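Local structure of glycoside hydrolase family 31 (Trueperella pyogenes, 5I0F) at residues E10-A14 / D193-F197; H161-L167 / I248-L254; L211-Q217 / A552-L556; T232-T236 / D486-L491; G413-P419 / D476-E480. The protein degrades the cyclic glucose oligosaccharide cycloalternan through a covalent glycosyl-enzyme intermediate. All coordinates share one frame. Residue numbers count along the deposited sequence, not the author numbering.

From the N terminus, residues 10-14 open contact 1, which closes at 193-197 and joins the N-terminal region to a sheet edge. Strand 161-167 lies inside that loop but pairs beyond it with 248-254, so contacts 1 and 2 cross. Contact 3 opens at 211-217 and contact 4 at 232-236, both before contact 2 closes, so each crosses it. Contact 4 reaches helix 485-506, while contact 3 runs on to 552-556; both tie the beta sheets to the TIM barrel. Contact 4 nests inside contact 3, and contact 5, which joins two barrel-domain loops, nests inside both. Contacts 2 and 4 share a calcium ion, and Arg-235 of contact 4 forms a salt bridge with Asp-193 of contact 1.

Contact 1 of 5, residues E10-A14 / D193-F197; sequences EHPYA and DSVVF
Build residues 10-14 as a loop with a type I beta turn from His-11 to Ala-14, Pro-12 at phi/psi -66/-18 and Tyr-13 at -122/10. Residues 193-197 leave a strand and stay extended, Val-195 at -141/133 and Phe-197 at -152/143. No backbone pairing forms; the nearest CA atoms, those of Pro-12 and Val-195, are 7.6 Å apart.

Three rings make an aromatic cluster. Phe-197 (chi1 t) offers a face to the edge of Tyr-13 (chi1 m) in a T-shaped pair, centroids 5.2 Å apart and planes at 81°. His-11 (chi1 t) approaches Phe-197 obliquely, its CE1 3.4 Å from Phe-197 CE1, while its ND1 accepts from Tyr-13 N at 3.1 Å within the turn. Apolar contacts fill in between: Pro-12 CG lies 3.6 Å from Phe-197 CD1, and Pro-12 CB 4.0 Å from Val-195 CG1.

The polar end belongs to Tyr-13, whose OH donates to Asp-193 OD1 at 2.6 Å. A water lies 2.7 Å from Tyr-13 OH and 3.0 Å from Val-195 O.

The contact joins a loop of the N-terminal domain to the edge strand 191-194 of a six-stranded sheet. Arg-235 makes a salt bridge with Asp-193 and a cation-pi contact with Tyr-13; His-11 also rests on helix 66-72, and Ser-194 pairs with Thr-236 at the start of strand 236-240.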
# COMPACT_ATOMS: atom_id res chain seq x y z
N GLU A 10 -5.19 16.14 -8.09
CA GLU A 10 -3.95 15.74 -7.37
C GLU A 10 -3.90 14.22 -7.13
O GLU A 10 -3.38 13.74 -6.12
CB GLU A 10 -3.70 16.56 -6.10
CG GLU A 10 -3.59 18.05 -6.41
CD GLU A 10 -3.33 18.92 -5.19
OE1 GLU A 10 -2.15 19.02 -4.75
OE2 GLU A 10 -4.29 19.51 -4.66
N HIS A 11 -4.45 13.48 -8.08
CA HIS A 11 -4.15 12.05 -8.25
C HIS A 11 -2.63 12.01 -8.56
O HIS A 11 -2.18 12.76 -9.41
CB HIS A 11 -5.03 11.50 -9.39
CG HIS A 11 -4.90 10.03 -9.65
ND1 HIS A 11 -3.71 9.44 -9.97
CD2 HIS A 11 -5.84 9.06 -9.78
CE1 HIS A 11 -3.89 8.15 -10.19
NE2 HIS A 11 -5.18 7.89 -10.09
N PRO A 12 -1.83 11.17 -7.88
CA PRO A 12 -0.37 11.27 -8.11
C PRO A 12 0.13 10.90 -9.50
O PRO A 12 1.27 11.24 -9.84
CB PRO A 12 0.23 10.35 -7.05
CG PRO A 12 -0.89 9.47 -6.59
CD PRO A 12 -2.14 10.30 -6.73
N TYR A 13 -0.67 10.18 -10.29
CA TYR A 13 -0.28 9.74 -11.61
C TYR A 13 -1.20 10.19 -12.75
O TYR A 13 -1.06 9.71 -13.86
CB TYR A 13 -0.17 8.21 -11.60
CG TYR A 13 0.83 7.67 -10.60
CD1 TYR A 13 2.22 7.78 -10.82
CD2 TYR A 13 0.41 7.00 -9.45
CE1 TYR A 13 3.14 7.26 -9.91
CE2 TYR A 13 1.31 6.49 -8.53
CZ TYR A 13 2.67 6.62 -8.75
OH TYR A 13 3.53 6.07 -7.80
N ALA A 14 -2.14 11.10 -12.49
CA ALA A 14 -3.10 11.50 -13.51
C ALA A 14 -3.39 12.98 -13.37
O ALA A 14 -3.27 13.56 -12.28
CB ALA A 14 -4.38 10.70 -13.41
N ASP A 193 9.10 6.00 -8.16
CA ASP A 193 8.89 7.04 -7.17
C ASP A 193 8.37 6.41 -5.89
O ASP A 193 8.13 5.20 -5.85
CB ASP A 193 7.99 8.19 -7.74
CG ASP A 193 6.50 7.81 -7.89
OD1 ASP A 193 6.12 6.62 -7.90
OD2 ASP A 193 5.68 8.77 -8.00
N SER A 194 8.29 7.21 -4.84
CA SER A 194 7.79 6.80 -3.55
C SER A 194 6.68 7.74 -3.10
O SER A 194 6.95 8.80 -2.49
CB SER A 194 8.92 6.71 -2.52
OG SER A 194 9.70 5.53 -2.81
N VAL A 195 5.45 7.34 -3.44
CA VAL A 195 4.22 8.03 -3.05
C VAL A 195 3.19 6.95 -2.73
O VAL A 195 3.05 5.98 -3.47
CB VAL A 195 3.72 9.02 -4.14
CG1 VAL A 195 3.34 8.34 -5.45
CG2 VAL A 195 2.55 9.85 -3.62
N VAL A 196 2.50 7.11 -1.61
CA VAL A 196 1.50 6.12 -1.21
C VAL A 196 0.37 6.20 -2.25
O VAL A 196 -0.10 7.29 -2.60
CB VAL A 196 0.99 6.41 0.21
CG1 VAL A 196 -0.21 5.57 0.54
CG2 VAL A 196 2.12 6.22 1.22
N PHE A 197 -0.01 5.06 -2.81
CA PHE A 197 -1.06 5.04 -3.85
C PHE A 197 -1.80 3.72 -3.86
O PHE A 197 -1.19 2.65 -3.64
CB PHE A 197 -0.46 5.32 -5.24
CG PHE A 197 -1.48 5.28 -6.34
CD1 PHE A 197 -2.45 6.26 -6.44
CD2 PHE A 197 -1.51 4.25 -7.25
CE1 PHE A 197 -3.40 6.24 -7.44
CE2 PHE A 197 -2.48 4.21 -8.25
CZ PHE A 197 -3.44 5.21 -8.34
O HOH W 1 2.96 4.19 -5.89

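Contact 2 of 5, residues H161-L167 / I248-L254; sequences HRVKFAL and ILIEVDL. With CA (calcium ion), chain K.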
# COMPACT_ATOMS: atom_id res chain seq x y z
N HIS A 161 10.92 24.79 -5.03
CA HIS A 161 9.86 23.78 -5.09
C HIS A 161 10.33 22.34 -5.04
O HIS A 161 9.64 21.49 -4.45
CB HIS A 161 9.01 24.00 -6.34
CG HIS A 161 8.55 25.41 -6.50
ND1 HIS A 161 7.54 25.95 -5.75
CD2 HIS A 161 9.01 26.41 -7.29
CE1 HIS A 161 7.37 27.22 -6.08
NE2 HIS A 161 8.25 27.52 -7.01
N ARG A 162 11.46 22.07 -5.68
CA ARG A 162 12.05 20.72 -5.76
C ARG A 162 13.57 20.81 -5.79
O ARG A 162 14.14 21.87 -6.06
CB ARG A 162 11.57 19.98 -7.02
CG ARG A 162 10.07 19.67 -7.04
CD ARG A 162 9.74 18.41 -7.82
NE ARG A 162 10.05 18.56 -9.23
CZ ARG A 162 9.28 19.16 -10.13
NH1 ARG A 162 8.12 19.72 -9.79
NH2 ARG A 162 9.68 19.23 -11.39
N VAL A 163 14.23 19.69 -5.53
CA VAL A 163 15.67 19.62 -5.70
C VAL A 163 16.00 18.30 -6.35
O VAL A 163 15.32 17.31 -6.10
CB VAL A 163 16.41 19.79 -4.36
CG1 VAL A 163 16.03 18.70 -3.35
CG2 VAL A 163 17.93 19.82 -4.56
N LYS A 164 17.02 18.28 -7.19
CA LYS A 164 17.57 17.00 -7.60
C LYS A 164 19.07 16.94 -7.40
O LYS A 164 19.77 17.95 -7.42
CB LYS A 164 17.16 16.62 -9.03
CG LYS A 164 17.62 17.54 -10.11
CD LYS A 164 16.74 17.38 -11.35
CE LYS A 164 17.23 18.33 -12.43
NZ LYS A 164 16.51 18.17 -13.72
N PHE A 165 19.54 15.73 -7.16
CA PHE A 165 20.96 15.48 -6.90
C PHE A 165 21.26 14.02 -7.23
O PHE A 165 20.35 13.25 -7.53
CB PHE A 165 21.33 15.87 -5.46
CG PHE A 165 20.64 15.06 -4.41
CD1 PHE A 165 19.40 15.44 -3.91
CD2 PHE A 165 21.23 13.89 -3.93
CE1 PHE A 165 18.77 14.68 -2.93
CE2 PHE A 165 20.60 13.12 -2.96
CZ PHE A 165 19.37 13.52 -2.45
N ALA A 166 22.54 13.65 -7.19
CA ALA A 166 22.97 12.33 -7.63
C ALA A 166 23.89 11.65 -6.64
O ALA A 166 24.63 12.31 -5.89
CB ALA A 166 23.64 12.40 -8.98
N LEU A 167 23.81 10.32 -6.65
CA LEU A 167 24.74 9.46 -5.95
C LEU A 167 25.43 8.52 -6.94
O LEU A 167 24.81 8.02 -7.90
CB LEU A 167 24.01 8.61 -4.91
CG LEU A 167 23.06 9.31 -3.95
CD1 LEU A 167 22.44 8.25 -3.05
CD2 LEU A 167 23.80 10.34 -3.12
N ILE A 248 22.56 7.28 -9.55
CA ILE A 248 21.21 7.31 -8.98
C ILE A 248 20.81 8.78 -8.87
O ILE A 248 21.35 9.51 -8.04
CB ILE A 248 21.14 6.61 -7.61
CG1 ILE A 248 21.69 5.18 -7.71
CG2 ILE A 248 19.72 6.62 -7.07
CD1 ILE A 248 21.65 4.39 -6.42
N LEU A 249 19.88 9.21 -9.71
CA LEU A 249 19.37 10.58 -9.67
C LEU A 249 18.14 10.59 -8.78
O LEU A 249 17.22 9.79 -8.98
CB LEU A 249 18.98 11.06 -11.07
CG LEU A 249 19.98 10.78 -12.19
CD1 LEU A 249 19.44 11.33 -13.51
CD2 LEU A 249 21.34 11.37 -11.88
N ILE A 250 18.15 11.48 -7.79
CA ILE A 250 17.10 11.57 -6.78
C ILE A 250 16.49 12.95 -6.94
O ILE A 250 17.21 13.93 -6.98
CB ILE A 250 17.69 11.41 -5.36
CG1 ILE A 250 18.34 10.02 -5.24
CG2 ILE A 250 16.61 11.55 -4.28
CD1 ILE A 250 18.98 9.75 -3.91
N GLU A 251 15.16 13.01 -7.00
CA GLU A 251 14.43 14.27 -7.00
C GLU A 251 13.45 14.26 -5.82
O GLU A 251 12.80 13.26 -5.54
CB GLU A 251 13.72 14.46 -8.33
CG GLU A 251 13.15 15.85 -8.55
CD GLU A 251 12.90 16.19 -10.03
OE1 GLU A 251 12.09 17.11 -10.28
OE2 GLU A 251 13.50 15.56 -10.93
N VAL A 252 13.37 15.39 -5.12
CA VAL A 252 12.67 15.49 -3.86
C VAL A 252 11.73 16.69 -3.91
O VAL A 252 12.16 17.82 -4.25
CB VAL A 252 13.69 15.69 -2.71
CG1 VAL A 252 13.00 15.75 -1.37
CG2 VAL A 252 14.76 14.61 -2.74
N ASP A 253 10.47 16.47 -3.59
CA ASP A 253 9.51 17.58 -3.40
C ASP A 253 9.88 18.33 -2.11
O ASP A 253 10.23 17.71 -1.10
CB ASP A 253 8.08 17.05 -3.36
CG ASP A 253 7.06 18.12 -3.05
OD1 ASP A 253 7.11 19.22 -3.65
OD2 ASP A 253 6.18 17.89 -2.17
N LEU A 254 9.82 19.66 -2.17
CA LEU A 254 10.10 20.52 -1.02
C LEU A 254 8.83 21.19 -0.47
O LEU A 254 7.75 20.96 -1.00
CB LEU A 254 11.14 21.56 -1.40
CG LEU A 254 12.50 20.99 -1.82
CD1 LEU A 254 13.42 22.10 -2.30
CD2 LEU A 254 13.14 20.21 -0.67
CA CA K . 5.69 20.44 -1.83
O HOH W 2 6.84 22.08 -3.38
O HOH W 3 11.28 17.93 -13.11
O HOH W 4 13.82 16.89 -13.38
O HOH W 5 4.38 22.38 -1.04
O HOH W 6 3.93 19.73 -3.19
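Strands 161-167 and 248-253 run antiparallel at 158°, their axes 4.7 Å apart, in unbroken register from Arg-162/Asp-253 to Leu-167/Ile-248. On the apolar face, Phe-165 in the p rotamer lays its ring across its neighbour: Ile-250 CB sits 4.2 Å from the ring centroid, over the face, a CH-pi contact. Val-252 CG2 comes up beside Phe-165 CE1 at 4.0 Å, and Leu-167 CD1 meets Ile-250 CD1 at 3.9 Å. The bulk of Leu-254 fills the end of the row, its CD2 4.2 Å from Val-163 CG1. On the other face, the small Ala-166 leaves room for Leu-249, with CB and CD2 3.8 Å apart, and Arg-162 NE reaches diagonally to Glu-251 OE1 at 2.7 Å in a salt bridge. Ile-250 and Leu-167 pack onto strand 225-230 of a second sheet, as in a beta-sandwich core. Where the pairing ends, Asp-253 and Leu-254 O bind calcium, with Asp-486 and three waters completing the site.

Contact 3 of 5, residues L211-Q217 / A552-L556; sequences LPMPFAQ and ACGIL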
# COMPACT_ATOMS: atom_id res chain seq x y z
N LEU A 211 2.91 0.76 -0.37
CA LEU A 211 3.85 0.84 0.75
C LEU A 211 5.26 1.20 0.27
O LEU A 211 6.21 0.38 0.33
CB LEU A 211 3.85 -0.51 1.49
CG LEU A 211 4.03 -0.49 3.00
CD1 LEU A 211 4.02 -1.91 3.55
CD2 LEU A 211 5.31 0.22 3.41
N PRO A 212 5.43 2.44 -0.21
CA PRO A 212 6.74 2.89 -0.66
C PRO A 212 7.56 3.36 0.54
O PRO A 212 7.00 3.63 1.60
CB PRO A 212 6.41 4.08 -1.56
CG PRO A 212 5.18 4.65 -0.95
CD PRO A 212 4.40 3.48 -0.41
N MET A 213 8.87 3.48 0.35
CA MET A 213 9.76 4.18 1.30
C MET A 213 10.87 4.88 0.52
O MET A 213 11.32 4.36 -0.50
CB MET A 213 10.36 3.21 2.31
CG MET A 213 9.34 2.58 3.25
SD MET A 213 10.15 1.57 4.49
CE MET A 213 8.77 0.61 5.14
N PRO A 214 11.33 6.05 1.00
CA PRO A 214 12.42 6.74 0.32
C PRO A 214 13.79 6.26 0.83
O PRO A 214 14.58 7.05 1.35
CB PRO A 214 12.15 8.20 0.64
CG PRO A 214 11.54 8.16 2.02
CD PRO A 214 10.71 6.90 2.03
N PHE A 215 14.05 4.98 0.62
CA PHE A 215 15.22 4.27 1.17
C PHE A 215 15.56 3.12 0.26
O PHE A 215 14.65 2.48 -0.28
CB PHE A 215 14.93 3.71 2.59
CG PHE A 215 15.80 2.52 2.97
CD1 PHE A 215 17.08 2.71 3.47
CD2 PHE A 215 15.35 1.23 2.80
CE1 PHE A 215 17.89 1.63 3.79
CE2 PHE A 215 16.16 0.13 3.11
CZ PHE A 215 17.42 0.35 3.63
N ALA A 216 16.85 2.85 0.10
CA ALA A 216 17.32 1.63 -0.57
C ALA A 216 18.72 1.27 -0.10
O ALA A 216 19.48 2.13 0.34
CB ALA A 216 17.31 1.82 -2.08
N GLN A 217 19.06 -0.00 -0.21
CA GLN A 217 20.41 -0.47 0.03
C GLN A 217 21.05 -0.81 -1.31
O GLN A 217 20.36 -1.14 -2.28
CB GLN A 217 20.46 -1.64 1.02
CG GLN A 217 19.73 -2.90 0.64
CD GLN A 217 18.68 -3.29 1.69
OE1 GLN A 217 19.01 -3.78 2.78
NE2 GLN A 217 17.42 -3.05 1.38
N ALA A 552 13.11 -6.46 2.98
CA ALA A 552 14.36 -5.73 2.83
C ALA A 552 14.28 -4.25 3.25
O ALA A 552 15.32 -3.57 3.28
CB ALA A 552 14.87 -5.86 1.39
N CYS A 553 13.08 -3.75 3.58
CA CYS A 553 12.91 -2.43 4.18
C CYS A 553 12.36 -2.48 5.60
O CYS A 553 11.97 -1.46 6.17
CB CYS A 553 12.00 -1.59 3.27
SG CYS A 553 12.70 -1.48 1.61
N GLY A 554 12.36 -3.67 6.19
CA GLY A 554 11.99 -3.85 7.58
C GLY A 554 10.54 -4.15 7.86
O GLY A 554 10.12 -4.06 9.00
N ILE A 555 9.76 -4.51 6.83
CA ILE A 555 8.38 -4.96 7.01
C ILE A 555 8.48 -6.47 7.22
O ILE A 555 8.59 -7.23 6.25
CB ILE A 555 7.50 -4.64 5.79
CG1 ILE A 555 7.41 -3.13 5.55
CG2 ILE A 555 6.09 -5.22 5.96
CD1 ILE A 555 6.75 -2.33 6.66
N LEU A 556 8.46 -6.88 8.48
CA LEU A 556 8.76 -8.25 8.89
C LEU A 556 7.57 -9.20 8.74
O LEU A 556 7.72 -10.31 8.23
CB LEU A 556 9.23 -8.25 10.35
CG LEU A 556 9.70 -9.54 11.02
CD1 LEU A 556 10.92 -10.05 10.30
CD2 LEU A 556 10.07 -9.31 12.49
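Residues 211-217 follow an extended course broken by a corner at Pro-214, the centre of an inverse gamma turn (phi/psi -87/63) with a weak hydrogen bond from Phe-215 N to Met-213 O at 3.0 Å. Facing them, residues 552-556 come off the C-terminal end of helix 537-551, which a Schellman motif finishes: Gly-554 takes the C' position with phi 91°. The backbones stay well apart, with CA atoms 8.5 Å apart for Gln-217 and Ala-552 and 9.7 Å for Leu-211 and Ile-555, so side chains have to span the gap.

Leu-211 CD1 lies 4.1 Å from Ile-555 CG1. Met-213 stretches out with its SD 3.9 Å from Cys-553 CB and its CE 3.9 Å from Ile-555 CD1. Phe-215 turns its ring edge to the loop, where CD2 is 4.0 Å from Cys-553 SG, a sulfur-aromatic contact; the ring also stacks on Phe-280 of helix 273-284. Gln-217 NE2 donates to Ala-552 O at 2.9 Å, almost perfectly straight at 177°, and also bonds to Val-176 O.

This seam between a sheet of the beta-sandwich and the loop leading into barrel strand 558-561 is thus mostly apolar. Every touching residue is buried, and a single directed hydrogen bond across it gives a partner to the carbonyl of Ala-552, in the turn that closes the helix.

Contact 4 of 5, residues T232-T236 / D486-L491; sequences TTRRT and DEGNNL. With CA (calcium ion), chain K.
This is a largely polar, water-rich contact in which an ST turn between sandwich strands 225-230 and 236-240 meets the beginning of TIM-barrel helix 485-506. In the turn, Thr-232 OG1 (chi1 t) accepts from Arg-234 N at 3.0 Å. The backbone runs from Thr-232 at phi/psi -157/155 through Thr-233 at -107/7 to Arg-234 at -80/167, while residues 486-491 are helical. The closest CA atoms, Arg-234 and Glu-487, are 4.8 Å apart.

Thr-233 holds the helix twice: its OG1 (chi1 p) donates to Glu-487 O at 2.7 Å, and its O accepts from Asn-490 ND2 (chi1 m) at 2.9 Å. Arg-234, with chi1 to chi3 m, t, t and chi4 83°, reaches back along the helix so that NE donates to Asp-486 OD2 at 3.1 Å in a salt bridge. Glu-487 OE1 lies 3.5 Å from Arg-234 NH2, but out of the guanidinium plane, so charge alone pairs them. Arg-235 turns away to Asp-193.

Waters seal the seam. One accepts from Thr-233 N at 2.9 Å and donates to Glu-487 OE2 at 2.7 Å; another accepts from Arg-235 N at 2.9 Å and donates to Asp-486 O at 2.8 Å. Asp-486 takes chi1 p, and its OD2 also binds the calcium ion at 2.8 Å, alongside Asp-253 and Leu-254.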
# COMPACT_ATOMS: atom_id res chain seq x y z
N THR A 232 12.31 12.36 4.65
CA THR A 232 11.18 13.19 4.29
C THR A 232 9.96 12.29 4.14
O THR A 232 10.12 11.09 3.86
CB THR A 232 11.42 13.92 2.96
OG1 THR A 232 10.33 14.83 2.72
CG2 THR A 232 11.53 12.96 1.76
N THR A 233 8.78 12.86 4.33
CA THR A 233 7.51 12.20 3.94
C THR A 233 6.86 12.82 2.70
O THR A 233 5.75 12.43 2.31
CB THR A 233 6.49 12.14 5.11
OG1 THR A 233 6.14 13.47 5.50
CG2 THR A 233 7.09 11.37 6.31
N ARG A 234 7.56 13.75 2.05
CA ARG A 234 7.14 14.26 0.76
C ARG A 234 7.52 13.26 -0.32
O ARG A 234 8.30 12.34 -0.09
CB ARG A 234 7.75 15.64 0.48
CG ARG A 234 7.45 16.67 1.55
CD ARG A 234 7.72 18.10 1.09
NE ARG A 234 7.42 19.09 2.12
CZ ARG A 234 8.24 19.47 3.11
NH1 ARG A 234 9.45 18.92 3.28
NH2 ARG A 234 7.84 20.42 3.97
N ARG A 235 6.97 13.47 -1.50
CA ARG A 235 7.20 12.59 -2.63
C ARG A 235 8.65 12.68 -3.09
O ARG A 235 9.24 13.76 -3.05
CB ARG A 235 6.26 12.95 -3.75
CG ARG A 235 6.28 11.99 -4.92
CD ARG A 235 5.08 12.28 -5.79
NE ARG A 235 4.92 11.36 -6.91
CZ ARG A 235 3.95 11.46 -7.81
NH1 ARG A 235 3.85 10.59 -8.80
NH2 ARG A 235 3.09 12.49 -7.75
N THR A 236 9.20 11.54 -3.50
CA THR A 236 10.53 11.46 -4.07
C THR A 236 10.49 10.59 -5.31
O THR A 236 9.63 9.71 -5.43
CB THR A 236 11.56 10.87 -3.07
OG1 THR A 236 11.06 9.65 -2.52
CG2 THR A 236 11.81 11.85 -1.94
N ASP A 486 1.27 17.75 1.54
CA ASP A 486 2.49 17.31 0.88
C ASP A 486 3.43 16.50 1.78
O ASP A 486 4.21 15.70 1.26
CB ASP A 486 3.21 18.46 0.20
CG ASP A 486 3.80 19.45 1.17
OD1 ASP A 486 3.26 19.64 2.29
OD2 ASP A 486 4.80 20.07 0.77
N GLU A 487 3.34 16.69 3.10
CA GLU A 487 4.01 15.82 4.09
C GLU A 487 3.10 14.81 4.76
O GLU A 487 3.50 13.69 5.03
CB GLU A 487 4.64 16.67 5.21
CG GLU A 487 5.86 17.44 4.82
CD GLU A 487 6.55 18.06 6.03
OE1 GLU A 487 5.99 18.99 6.64
OE2 GLU A 487 7.66 17.60 6.39
N GLY A 488 1.87 15.22 5.08
CA GLY A 488 0.96 14.41 5.88
C GLY A 488 0.27 13.26 5.16
O GLY A 488 -0.09 12.26 5.80
N ASN A 489 0.10 13.39 3.85
CA ASN A 489 -0.64 12.39 3.07
C ASN A 489 0.09 11.03 2.99
O ASN A 489 -0.56 9.99 3.15
CB ASN A 489 -1.02 12.91 1.69
CG ASN A 489 -1.94 14.14 1.75
OD1 ASN A 489 -2.45 14.51 2.81
ND2 ASN A 489 -2.10 14.79 0.63
N ASN A 490 1.41 11.02 2.77
CA ASN A 490 2.18 9.76 2.81
C ASN A 490 2.31 9.19 4.22
O ASN A 490 2.42 7.97 4.42
CB ASN A 490 3.59 9.94 2.24
CG ASN A 490 3.62 10.07 0.72
OD1 ASN A 490 2.81 9.49 -0.00
ND2 ASN A 490 4.61 10.83 0.23
N LEU A 491 2.37 10.08 5.20
CA LEU A 491 2.43 9.70 6.59
C LEU A 491 1.14 9.07 7.10
O LEU A 491 1.17 8.27 8.05
CB LEU A 491 2.79 10.92 7.45
CG LEU A 491 3.02 10.70 8.94
CD1 LEU A 491 4.11 9.68 9.22
CD2 LEU A 491 3.36 12.03 9.61
CA CA K . 5.69 20.44 -1.83
O HOH W 7 2.85 13.20 1.68
O HOH W 8 9.12 15.56 5.37
O HOH W 9 6.98 14.69 7.74
O HOH W 10 5.15 21.22 3.48
O HOH W 11 4.89 15.45 -1.47
O HOH W 5 4.38 22.38 -1.04
O HOH W 2 6.84 22.08 -3.38
O HOH W 6 3.93 19.73 -3.19

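Contact 5 of 5, residues G413-P419 / D476-E480; sequences GHVVKEP and DLRYE
His-414 sits at the centre of an inverse gamma turn (phi/psi -85/57), just after Gly-413, at phi 86°, leaves helix 400-412. Its m rotamer with chi2 -52° aims ND1 at Glu-480 OE1, 2.7 Å away and nearly straight at 178°; Glu-480 extends to meet it with chi1 m and chi2 t. Further on, Lys-417 and Arg-478 form a single antiparallel bridge, a hydrogen-bonded pair with Lys-417 N to Arg-478 O 3.2 Å and Arg-478 N to Lys-417 O 2.9 Å. The bridge joins two loops of the TIM-barrel domain, one after helix 400-412, the other between barrel strand 463-466 and helix 485-506. Arg-478 runs out extended (m, t, t), and chi4 of -76° turns the guanidinium so that NE donates to Pro-419 O at 2.8 Å. Val-416, chi1 t, sets CG1 4.0 Å from Leu-477 CD1 and over the face of the Tyr-479 ring, with CG2 3.7 Å from Tyr-479 CE2. Tyr-479 takes chi1 m, and its OH bonds to Asn-489 OD1.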
# COMPACT_ATOMS: atom_id res chain seq x y z
N GLY A 413 -13.36 18.56 15.41
CA GLY A 413 -12.18 19.14 14.80
C GLY A 413 -11.20 18.12 14.24
O GLY A 413 -10.37 18.49 13.42
N HIS A 414 -11.32 16.84 14.60
CA HIS A 414 -10.35 15.83 14.24
C HIS A 414 -10.63 15.25 12.84
O HIS A 414 -10.73 14.03 12.68
CB HIS A 414 -10.31 14.71 15.30
CG HIS A 414 -10.01 15.21 16.69
ND1 HIS A 414 -8.93 16.01 16.98
CD2 HIS A 414 -10.65 14.99 17.86
CE1 HIS A 414 -8.92 16.28 18.28
NE2 HIS A 414 -9.94 15.66 18.84
N VAL A 415 -10.69 16.13 11.83
CA VAL A 415 -10.87 15.72 10.43
C VAL A 415 -9.79 16.36 9.59
O VAL A 415 -9.43 17.51 9.83
CB VAL A 415 -12.24 16.14 9.81
CG1 VAL A 415 -13.34 15.25 10.30
CG2 VAL A 415 -12.57 17.62 10.08
N VAL A 416 -9.27 15.63 8.61
CA VAL A 416 -8.37 16.27 7.61
C VAL A 416 -9.14 17.43 6.93
O VAL A 416 -10.31 17.28 6.58
CB VAL A 416 -7.84 15.27 6.57
CG1 VAL A 416 -6.88 15.95 5.59
CG2 VAL A 416 -7.11 14.12 7.29
N LYS A 417 -8.49 18.58 6.76
CA LYS A 417 -9.14 19.77 6.21
C LYS A 417 -8.60 20.21 4.86
O LYS A 417 -7.45 20.01 4.56
CB LYS A 417 -9.04 20.90 7.23
CG LYS A 417 -9.96 20.62 8.40
CD LYS A 417 -9.77 21.56 9.57
CE LYS A 417 -10.52 20.99 10.77
NZ LYS A 417 -10.88 22.07 11.69
N GLU A 418 -9.47 20.80 4.04
CA GLU A 418 -9.04 21.53 2.85
C GLU A 418 -8.35 22.85 3.30
O GLU A 418 -8.53 23.30 4.47
CB GLU A 418 -10.24 21.85 1.90
CG GLU A 418 -11.24 20.73 1.55
CD GLU A 418 -10.88 19.78 0.39
OE1 GLU A 418 -9.79 19.89 -0.21
OE2 GLU A 418 -11.74 18.86 0.10
N PRO A 419 -7.58 23.51 2.40
CA PRO A 419 -6.95 24.77 2.80
C PRO A 419 -7.89 25.83 3.38
O PRO A 419 -7.48 26.54 4.28
CB PRO A 419 -6.23 25.26 1.52
CG PRO A 419 -6.65 24.33 0.44
CD PRO A 419 -7.16 23.07 1.06
N ASP A 476 -2.00 20.86 -0.20
CA ASP A 476 -2.34 21.96 0.72
C ASP A 476 -3.39 21.58 1.77
O ASP A 476 -3.89 22.44 2.49
CB ASP A 476 -2.77 23.22 -0.04
CG ASP A 476 -3.73 22.93 -1.21
OD1 ASP A 476 -4.08 21.73 -1.50
OD2 ASP A 476 -4.11 23.93 -1.87
N LEU A 477 -3.70 20.28 1.88
CA LEU A 477 -4.54 19.80 2.98
C LEU A 477 -3.88 20.19 4.32
O LEU A 477 -2.69 20.42 4.36
CB LEU A 477 -4.76 18.29 2.88
CG LEU A 477 -5.43 17.73 1.61
CD1 LEU A 477 -5.71 16.25 1.79
CD2 LEU A 477 -6.68 18.48 1.21
N ARG A 478 -4.68 20.28 5.38
CA ARG A 478 -4.21 20.70 6.70
C ARG A 478 -4.46 19.61 7.74
O ARG A 478 -5.58 19.09 7.86
CB ARG A 478 -4.94 21.97 7.15
CG ARG A 478 -4.84 23.13 6.17
CD ARG A 478 -5.55 24.35 6.74
NE ARG A 478 -5.37 25.56 5.91
CZ ARG A 478 -4.26 26.31 5.85
NH1 ARG A 478 -4.22 27.37 5.05
NH2 ARG A 478 -3.19 26.01 6.58
N TYR A 479 -3.43 19.33 8.51
CA TYR A 479 -3.48 18.36 9.60
C TYR A 479 -3.25 19.09 10.92
O TYR A 479 -2.54 20.10 10.99
CB TYR A 479 -2.41 17.29 9.40
CG TYR A 479 -2.67 16.34 8.24
CD1 TYR A 479 -2.32 16.66 6.93
CD2 TYR A 479 -3.24 15.10 8.47
CE1 TYR A 479 -2.56 15.77 5.88
CE2 TYR A 479 -3.46 14.20 7.44
CZ TYR A 479 -3.11 14.52 6.14
OH TYR A 479 -3.37 13.59 5.15
N GLU A 480 -3.82 18.54 11.99
CA GLU A 480 -3.69 19.11 13.32
C GLU A 480 -2.28 19.04 13.87
O GLU A 480 -1.96 19.78 14.77
CB GLU A 480 -4.64 18.43 14.30
CG GLU A 480 -6.08 18.84 14.09
CD GLU A 480 -7.02 18.22 15.10
OE1 GLU A 480 -7.12 16.97 15.16
OE2 GLU A 480 -7.68 18.97 15.83